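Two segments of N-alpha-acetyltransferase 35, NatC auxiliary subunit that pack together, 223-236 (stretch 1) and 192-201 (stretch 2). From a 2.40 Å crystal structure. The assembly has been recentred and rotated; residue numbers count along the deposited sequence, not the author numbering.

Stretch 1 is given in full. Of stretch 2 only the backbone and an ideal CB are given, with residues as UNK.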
ATOM      1  N   ILE B 223      -4.540 -32.030   3.253  1.00 69.78           N
ATOM      2  CA  ILE B 223      -4.407 -30.882   4.148  1.00 67.09           C
ATOM      3  C   ILE B 223      -3.144 -31.012   4.989  1.00 68.35           C
ATOM      4  O   ILE B 223      -2.370 -30.057   5.135  1.00 69.02           O
ATOM      5  CB  ILE B 223      -5.662 -30.744   5.029  1.00 65.34           C
ATOM      6  CG1 ILE B 223      -6.839 -30.213   4.212  1.00 65.56           C
ATOM      7  CG2 ILE B 223      -5.393 -29.844   6.220  1.00 62.52           C
ATOM      8  CD1 ILE B 223      -8.127 -30.115   4.999  1.00 66.24           C
ATOM      9  N   LEU B 224      -2.910 -32.205   5.541  1.00 69.64           N
ATOM     10  CA  LEU B 224      -1.740 -32.422   6.385  1.00 70.39           C
ATOM     11  C   LEU B 224      -0.445 -32.188   5.614  1.00 68.97           C
ATOM     12  O   LEU B 224       0.489 -31.564   6.132  1.00 68.12           O
ATOM     13  CB  LEU B 224      -1.772 -33.837   6.965  1.00 75.10           C
ATOM     14  CG  LEU B 224      -1.376 -33.986   8.433  1.00 78.73           C
ATOM     15  CD1 LEU B 224      -2.302 -33.183   9.304  1.00 78.64           C
ATOM     16  CD2 LEU B 224      -1.425 -35.433   8.850  1.00 83.32           C
ATOM     17  N   LYS B 225      -0.370 -32.675   4.374  1.00 67.68           N
ATOM     18  CA  LYS B 225       0.846 -32.488   3.587  1.00 64.65           C
ATOM     19  C   LYS B 225       1.020 -31.031   3.178  1.00 61.48           C
ATOM     20  O   LYS B 225       2.151 -30.542   3.076  1.00 58.95           O
ATOM     21  CB  LYS B 225       0.826 -33.388   2.354  1.00 63.28           C
ATOM     22  CG  LYS B 225       0.862 -34.877   2.645  1.00 64.36           C
ATOM     23  CD  LYS B 225       0.918 -35.674   1.350  1.00 65.58           C
ATOM     24  CE  LYS B 225       1.097 -37.160   1.616  1.00 70.14           C
ATOM     25  NZ  LYS B 225       1.196 -37.949   0.355  1.00 73.51           N
ATOM     26  N   ILE B 226      -0.089 -30.327   2.928  1.00 60.94           N
ATOM     27  CA  ILE B 226      -0.016 -28.899   2.623  1.00 57.27           C
ATOM     28  C   ILE B 226       0.592 -28.142   3.796  1.00 55.89           C
ATOM     29  O   ILE B 226       1.479 -27.297   3.623  1.00 53.82           O
ATOM     30  CB  ILE B 226      -1.410 -28.351   2.258  1.00 55.57           C
ATOM     31  CG1 ILE B 226      -1.816 -28.780   0.847  1.00 56.40           C
ATOM     32  CG2 ILE B 226      -1.444 -26.834   2.369  1.00 51.09           C
ATOM     33  CD1 ILE B 226      -3.167 -28.241   0.416  1.00 55.58           C
ATOM     34  N   ILE B 227       0.136 -28.452   5.013  1.00 56.70           N
ATOM     35  CA  ILE B 227       0.663 -27.785   6.201  1.00 57.24           C
ATOM     36  C   ILE B 227       2.158 -28.044   6.343  1.00 59.42           C
ATOM     37  O   ILE B 227       2.926 -27.143   6.697  1.00 58.81           O
ATOM     38  CB  ILE B 227      -0.121 -28.228   7.451  1.00 56.50           C
ATOM     39  CG1 ILE B 227      -1.592 -27.815   7.322  1.00 56.50           C
ATOM     40  CG2 ILE B 227       0.484 -27.633   8.714  1.00 54.98           C
ATOM     41  CD1 ILE B 227      -2.447 -28.170   8.520  1.00 57.94           C
ATOM     42  N   ILE B 228       2.597 -29.273   6.049  1.00 61.33           N
ATOM     43  CA  ILE B 228       4.023 -29.592   6.085  1.00 59.68           C
ATOM     44  C   ILE B 228       4.796 -28.701   5.118  1.00 58.10           C
ATOM     45  O   ILE B 228       5.882 -28.203   5.440  1.00 55.27           O
ATOM     46  CB  ILE B 228       4.244 -31.086   5.781  1.00 59.47           C
ATOM     47  CG1 ILE B 228       3.743 -31.943   6.946  1.00 61.12           C
ATOM     48  CG2 ILE B 228       5.710 -31.370   5.480  1.00 58.10           C
ATOM     49  CD1 ILE B 228       3.944 -33.428   6.752  1.00 62.12           C
ATOM     50  N   CYS B 229       4.244 -28.478   3.924  1.00 58.65           N
ATOM     51  CA  CYS B 229       4.913 -27.621   2.950  1.00 59.83           C
ATOM     52  C   CYS B 229       5.001 -26.182   3.442  1.00 59.61           C
ATOM     53  O   CYS B 229       6.017 -25.509   3.229  1.00 61.02           O
ATOM     54  CB  CYS B 229       4.185 -27.686   1.610  1.00 60.35           C
ATOM     55  SG  CYS B 229       4.185 -29.321   0.842  1.00 63.45           S
ATOM     56  N   LEU B 230       3.947 -25.686   4.096  1.00 59.86           N
ATOM     57  CA  LEU B 230       3.976 -24.315   4.598  1.00 57.54           C
ATOM     58  C   LEU B 230       5.008 -24.159   5.707  1.00 56.80           C
ATOM     59  O   LEU B 230       5.638 -23.103   5.833  1.00 55.00           O
ATOM     60  CB  LEU B 230       2.588 -23.900   5.093  1.00 57.63           C
ATOM     61  CG  LEU B 230       1.462 -23.858   4.054  1.00 58.67           C
ATOM     62  CD1 LEU B 230       0.098 -23.738   4.725  1.00 59.85           C
ATOM     63  CD2 LEU B 230       1.682 -22.715   3.079  1.00 55.85           C
ATOM     64  N   VAL B 231       5.187 -25.200   6.526  1.00 55.53           N
ATOM     65  CA  VAL B 231       6.201 -25.161   7.574  1.00 56.06           C
ATOM     66  C   VAL B 231       7.600 -25.130   6.970  1.00 55.91           C
ATOM     67  O   VAL B 231       8.529 -24.563   7.558  1.00 56.31           O
ATOM     68  CB  VAL B 231       6.011 -26.360   8.524  1.00 57.82           C
ATOM     69  CG1 VAL B 231       7.117 -26.403   9.563  1.00 59.03           C
ATOM     70  CG2 VAL B 231       4.650 -26.282   9.196  1.00 55.41           C
ATOM     71  N   HIS B 232       7.770 -25.705   5.784  1.00 57.49           N
ATOM     72  CA  HIS B 232       9.067 -25.746   5.124  1.00 60.24           C
ATOM     73  C   HIS B 232       9.430 -24.446   4.420  1.00 57.98           C
ATOM     74  O   HIS B 232      10.501 -24.378   3.810  1.00 58.34           O
ATOM     75  CB  HIS B 232       9.106 -26.890   4.113  1.00 63.76           C
ATOM     76  CG  HIS B 232       9.518 -28.202   4.703  1.00 68.43           C
ATOM     77  ND1 HIS B 232      10.831 -28.509   4.985  1.00 70.33           N
ATOM     78  CD2 HIS B 232       8.791 -29.288   5.058  1.00 70.52           C
ATOM     79  CE1 HIS B 232      10.896 -29.728   5.491  1.00 72.35           C
ATOM     80  NE2 HIS B 232       9.673 -30.223   5.545  1.00 72.42           N
ATOM     81  N   LEU B 233       8.576 -23.422   4.476  1.00 56.08           N
ATOM     82  CA  LEU B 233       8.878 -22.188   3.759  1.00 54.36           C
ATOM     83  C   LEU B 233      10.044 -21.441   4.389  1.00 55.37           C
ATOM     84  O   LEU B 233      10.703 -20.644   3.713  1.00 54.94           O
ATOM     85  CB  LEU B 233       7.648 -21.283   3.697  1.00 50.92           C
ATOM     86  CG  LEU B 233       6.576 -21.672   2.675  1.00 51.50           C
ATOM     87  CD1 LEU B 233       5.382 -20.729   2.760  1.00 51.02           C
ATOM     88  CD2 LEU B 233       7.162 -21.679   1.275  1.00 49.87           C
ATOM     89  N   GLU B 234      10.317 -21.680   5.672  1.00 56.05           N
ATOM     90  CA  GLU B 234      11.431 -21.001   6.317  1.00 54.80           C
ATOM     91  C   GLU B 234      12.785 -21.498   5.824  1.00 53.54           C
ATOM     92  O   GLU B 234      13.802 -20.851   6.104  1.00 57.83           O
ATOM     93  CB  GLU B 234      11.337 -21.157   7.836  1.00 56.97           C
ATOM     94  CG  GLU B 234      11.710 -22.532   8.346  1.00 60.84           C
ATOM     95  CD  GLU B 234      11.879 -22.562   9.850  1.00 63.42           C
ATOM     96  OE1 GLU B 234      11.295 -21.694  10.533  1.00 63.75           O
ATOM     97  OE2 GLU B 234      12.605 -23.449  10.349  1.00 65.26           O
ATOM     98  N   ASP B 235      12.824 -22.616   5.090  1.00 49.99           N
ATOM     99  CA  ASP B 235      14.094 -23.126   4.581  1.00 50.87           C
ATOM    100  C   ASP B 235      14.761 -22.133   3.634  1.00 51.10           C
ATOM    101  O   ASP B 235      15.992 -22.109   3.530  1.00 50.80           O
ATOM    102  CB  ASP B 235      13.890 -24.468   3.868  1.00 52.31           C
ATOM    103  CG  ASP B 235      13.321 -25.547   4.779  1.00 57.11           C
ATOM    104  OD1 ASP B 235      13.515 -25.473   6.011  1.00 58.17           O
ATOM    105  OD2 ASP B 235      12.681 -26.481   4.252  1.00 59.34           O
ATOM    106  N   HIS B 236      13.973 -21.303   2.946  1.00 49.44           N
ATOM    107  CA  HIS B 236      14.547 -20.387   1.967  1.00 51.42           C
ATOM    108  C   HIS B 236      15.289 -19.226   2.617  1.00 53.35           C
ATOM    109  O   HIS B 236      16.052 -18.538   1.931  1.00 53.52           O
ATOM    110  CB  HIS B 236      13.455 -19.871   1.031  1.00 49.19           C
ATOM    111  CG  HIS B 236      12.697 -20.963   0.345  1.00 49.71           C
ATOM    112  ND1 HIS B 236      13.303 -21.882  -0.486  1.00 50.53           N
ATOM    113  CD2 HIS B 236      11.385 -21.296   0.380  1.00 48.92           C
ATOM    114  CE1 HIS B 236      12.397 -22.730  -0.937  1.00 49.94           C
ATOM    115  NE2 HIS B 236      11.224 -22.395  -0.429  1.00 49.07           N
ATOM    116  N   UNK B 192      10.559 -26.273  17.748  1.00 72.74           N
ATOM    117  CA  UNK B 192      11.301 -26.041  16.529  1.00 70.47           C
ATOM    118  C   UNK B 192      10.690 -26.744  15.333  1.00 67.52           C
ATOM    119  O   UNK B 192       9.700 -27.469  15.431  1.00 68.53           O
ATOM    120  CB  UNK B 192      12.752 -26.492  16.709  1.00 70.47           C
ATOM    121  N   UNK B 193      11.314 -26.520  14.173  1.00 64.15           N
ATOM    122  CA  UNK B 193      10.763 -27.041  12.924  1.00 62.30           C
ATOM    123  C   UNK B 193      10.735 -28.564  12.916  1.00 65.70           C
ATOM    124  O   UNK B 193       9.774 -29.170  12.426  1.00 66.29           O
ATOM    125  CB  UNK B 193      11.575 -26.529  11.733  1.00 62.30           C
ATOM    126  N   UNK B 194      11.776 -29.203  13.455  1.00 68.38           N
ATOM    127  CA  UNK B 194      11.843 -30.660  13.426  1.00 72.99           C
ATOM    128  C   UNK B 194      10.677 -31.283  14.185  1.00 73.82           C
ATOM    129  O   UNK B 194      10.088 -32.270  13.729  1.00 73.68           O
ATOM    130  CB  UNK B 194      13.170 -31.142  14.015  1.00 72.99           C
ATOM    131  N   UNK B 195      10.323 -30.711  15.338  1.00 74.14           N
ATOM    132  CA  UNK B 195       9.218 -31.246  16.128  1.00 74.77           C
ATOM    133  C   UNK B 195       7.901 -31.096  15.377  1.00 72.16           C
ATOM    134  O   UNK B 195       7.068 -32.010  15.364  1.00 72.79           O
ATOM    135  CB  UNK B 195       9.138 -30.544  17.485  1.00 74.77           C
ATOM    136  N   UNK B 196       7.700 -29.947  14.727  1.00 69.58           N
ATOM    137  CA  UNK B 196       6.448 -29.698  14.018  1.00 68.33           C
ATOM    138  C   UNK B 196       6.295 -30.648  12.835  1.00 69.48           C
ATOM    139  O   UNK B 196       5.218 -31.212  12.611  1.00 69.97           O
ATOM    140  CB  UNK B 196       6.384 -28.246  13.541  1.00 68.33           C
ATOM    141  N   UNK B 197       7.366 -30.847  12.063  1.00 71.23           N
ATOM    142  CA  UNK B 197       7.288 -31.741  10.911  1.00 71.95           C
ATOM    143  C   UNK B 197       7.082 -33.180  11.363  1.00 75.06           C
ATOM    144  O   UNK B 197       6.305 -33.930  10.758  1.00 76.80           O
ATOM    145  CB  UNK B 197       8.553 -31.630  10.057  1.00 71.95           C
ATOM    146  N   UNK B 198       7.765 -33.589  12.436  1.00 78.18           N
ATOM    147  CA  UNK B 198       7.566 -34.934  12.966  1.00 83.94           C
ATOM    148  C   UNK B 198       6.144 -35.117  13.481  1.00 82.46           C
ATOM    149  O   UNK B 198       5.529 -36.168  13.263  1.00 85.01           O
ATOM    150  CB  UNK B 198       8.571 -35.220  14.084  1.00 83.94           C
ATOM    151  N   UNK B 199       5.600 -34.103  14.159  1.00 79.44           N
ATOM    152  CA  UNK B 199       4.228 -34.187  14.652  1.00 78.97           C
ATOM    153  C   UNK B 199       3.238 -34.336  13.503  1.00 77.33           C
ATOM    154  O   UNK B 199       2.290 -35.126  13.589  1.00 79.43           O
ATOM    155  CB  UNK B 199       3.884 -32.950  15.484  1.00 78.97           C
ATOM    156  N   UNK B 200       3.447 -33.588  12.417  1.00 72.08           N
ATOM    157  CA  UNK B 200       2.566 -33.687  11.258  1.00 70.39           C
ATOM    158  C   UNK B 200       2.747 -35.017  10.536  1.00 72.95           C
ATOM    159  O   UNK B 200       1.780 -35.582  10.011  1.00 73.35           O
ATOM    160  CB  UNK B 200       2.825 -32.528  10.294  1.00 70.39           C
ATOM    161  N   UNK B 201       3.978 -35.532  10.496  1.00 75.86           N
ATOM    162  CA  UNK B 201       4.211 -36.837   9.885  1.00 80.21           C
ATOM    163  C   UNK B 201       3.555 -37.948  10.696  1.00 87.60           C
ATOM    164  O   UNK B 201       2.956 -38.868  10.126  1.00 90.81           O
ATOM    165  CB  UNK B 201       5.712 -37.101   9.749  1.00 80.21           C
TER

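Stretch 2 is a helix over 193-201 that runs nearly antiparallel to helix 223-231 of stretch 1, with an angle of 170° between their directions and a closest axial approach of 9.9 Å. Position 200 therefore lies near Leu 224, and position 193 lies near Val 231.

Position 192 precedes the helix, with phi/psi of -76/178, and stretch 1 leaves its ideal CB free. These angles do not demand glycine, and small N-capping residues such as serine, threonine, aspartate or asparagine would suit as well. The residue is Gly 192, at the N-cap.

At position 193 the CA-to-CB bond points toward stretch 1. The ideal CB is 3.5 Å from Glu 234 OE2 and 5.0 Å from Val 231 CG1; the carbonyl of Val 231 and the carboxylate of Asp 235 are further acceptors. A long side chain with an apolar stem and a donor at its end is favoured, so glutamine, lysine or arginine would all be reasonable. The residue is Gln 193. With chi1 and chi2 both t, its amide reaches Val 231 and Asp 235, where NE2 donates to Asp 235 OD1 at 3.0 Å and, in a weak bond, to Val 231 O at 3.4 Å. Along the stem, Gln 193 CG packs 3.9 Å from Val 231 CG1. The other oxygen of the same carboxylate, Asp 235 OD2, accepts from His 232 ND1 at 2.8 Å.

Positions 194 and 195 have nothing of stretch 1 near their ideal CB atoms, and many helix-compatible residues would fit. They are Asp 194 and Val 195, neither of which makes contact.

Position 196 points toward stretch 1, its ideal CB 4.4 Å from Val 231 CG1. A modest apolar residue, alanine, valine or perhaps isoleucine, suits this spot. It is Val 196, whose CG1 lies 4.0 Å from Val 231 CG2.

The bond at position 197 points sideways, between Ile 228, Val 231 and the imidazole of His 232. An aliphatic chain long enough to reach back, such as isoleucine, leucine or methionine, would suit. Ile 197 does so: CG1 is 4.1 Å from Val 231 CG1, and CD1 comes within 3.3 Å of His 232 NE2. Together with Gln 193, Val 196 and position 200, it forms the hole that receives Val 231.

Positions 198 and 199 meet open space as far as stretch 1 is concerned, and polar residues are acceptable. They are Asn 198 and Ser 199.

Position 200 points toward a wholly aliphatic hollow, with its ideal CB 3.5 Å from Ile 228 CG1. Leucine, isoleucine or methionine could fill it. Leu 200 is a knob in its turn, seated among Leu 224, Ile 227, Ile 228 and Val 231; its CD2 is 3.8 Å from Ile 227 CG2 and its CD1 4.1 Å from Val 231 CG2.

Position 201 points away, with Ile 228 CD1 nearby, so small or polar residues suit. Thr 201 OG1 lies 4.1 Å from Ile 228 CD1 and donates to Ile 197 O at 3.1 Å.

Stretch 2, residues 192-201: GQDVVINSLT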
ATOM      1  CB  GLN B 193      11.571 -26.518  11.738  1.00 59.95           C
ATOM      2  CG  GLN B 193      10.951 -26.824  10.385  1.00 59.35           C
ATOM      3  CD  GLN B 193      11.934 -26.656   9.244  1.00 58.96           C
ATOM      4  OE1 GLN B 193      13.068 -27.130   9.310  1.00 59.86           O
ATOM      5  NE2 GLN B 193      11.503 -25.977   8.188  1.00 56.76           N
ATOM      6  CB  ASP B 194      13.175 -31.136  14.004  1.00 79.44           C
ATOM      7  CG  ASP B 194      14.369 -30.582  13.250  1.00 83.31           C
ATOM      8  OD1 ASP B 194      14.278 -30.430  12.013  1.00 83.31           O
ATOM      9  OD2 ASP B 194      15.400 -30.298  13.894  1.00 86.36           O
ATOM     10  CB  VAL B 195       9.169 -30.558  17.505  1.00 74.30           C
ATOM     11  CG1 VAL B 195       7.996 -31.077  18.324  1.00 75.04           C
ATOM     12  CG2 VAL B 195      10.480 -30.771  18.249  1.00 75.01           C
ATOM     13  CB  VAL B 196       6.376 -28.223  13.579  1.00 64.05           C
ATOM     14  CG1 VAL B 196       5.105 -27.958  12.790  1.00 61.45           C
ATOM     15  CG2 VAL B 196       6.454 -27.308  14.794  1.00 64.00           C
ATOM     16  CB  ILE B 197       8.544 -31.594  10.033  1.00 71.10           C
ATOM     17  CG1 ILE B 197       8.671 -30.160   9.527  1.00 69.56           C
ATOM     18  CG2 ILE B 197       8.499 -32.555   8.855  1.00 72.06           C
ATOM     19  CD1 ILE B 197       9.974 -29.895   8.819  1.00 70.42           C
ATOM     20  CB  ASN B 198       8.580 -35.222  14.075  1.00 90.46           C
ATOM     21  CG  ASN B 198       9.995 -35.381  13.546  1.00 96.19           C
ATOM     22  OD1 ASN B 198      10.204 -35.610  12.354  1.00 98.38           O
ATOM     23  ND2 ASN B 198      10.975 -35.269  14.437  1.00 98.78           N
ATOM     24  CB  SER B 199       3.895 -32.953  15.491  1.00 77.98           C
ATOM     25  OG  SER B 199       2.516 -32.909  15.814  1.00 80.36           O
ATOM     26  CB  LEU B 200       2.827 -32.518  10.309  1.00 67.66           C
ATOM     27  CG  LEU B 200       2.497 -31.125  10.846  1.00 65.21           C
ATOM     28  CD1 LEU B 200       3.298 -30.052  10.123  1.00 62.35           C
ATOM     29  CD2 LEU B 200       1.008 -30.856  10.720  1.00 64.63           C
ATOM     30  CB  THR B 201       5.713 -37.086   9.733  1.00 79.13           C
ATOM     31  OG1 THR B 201       6.237 -36.243   8.700  1.00 78.75           O
ATOM     32  CG2 THR B 201       5.995 -38.541   9.379  1.00 79.62           C
TER
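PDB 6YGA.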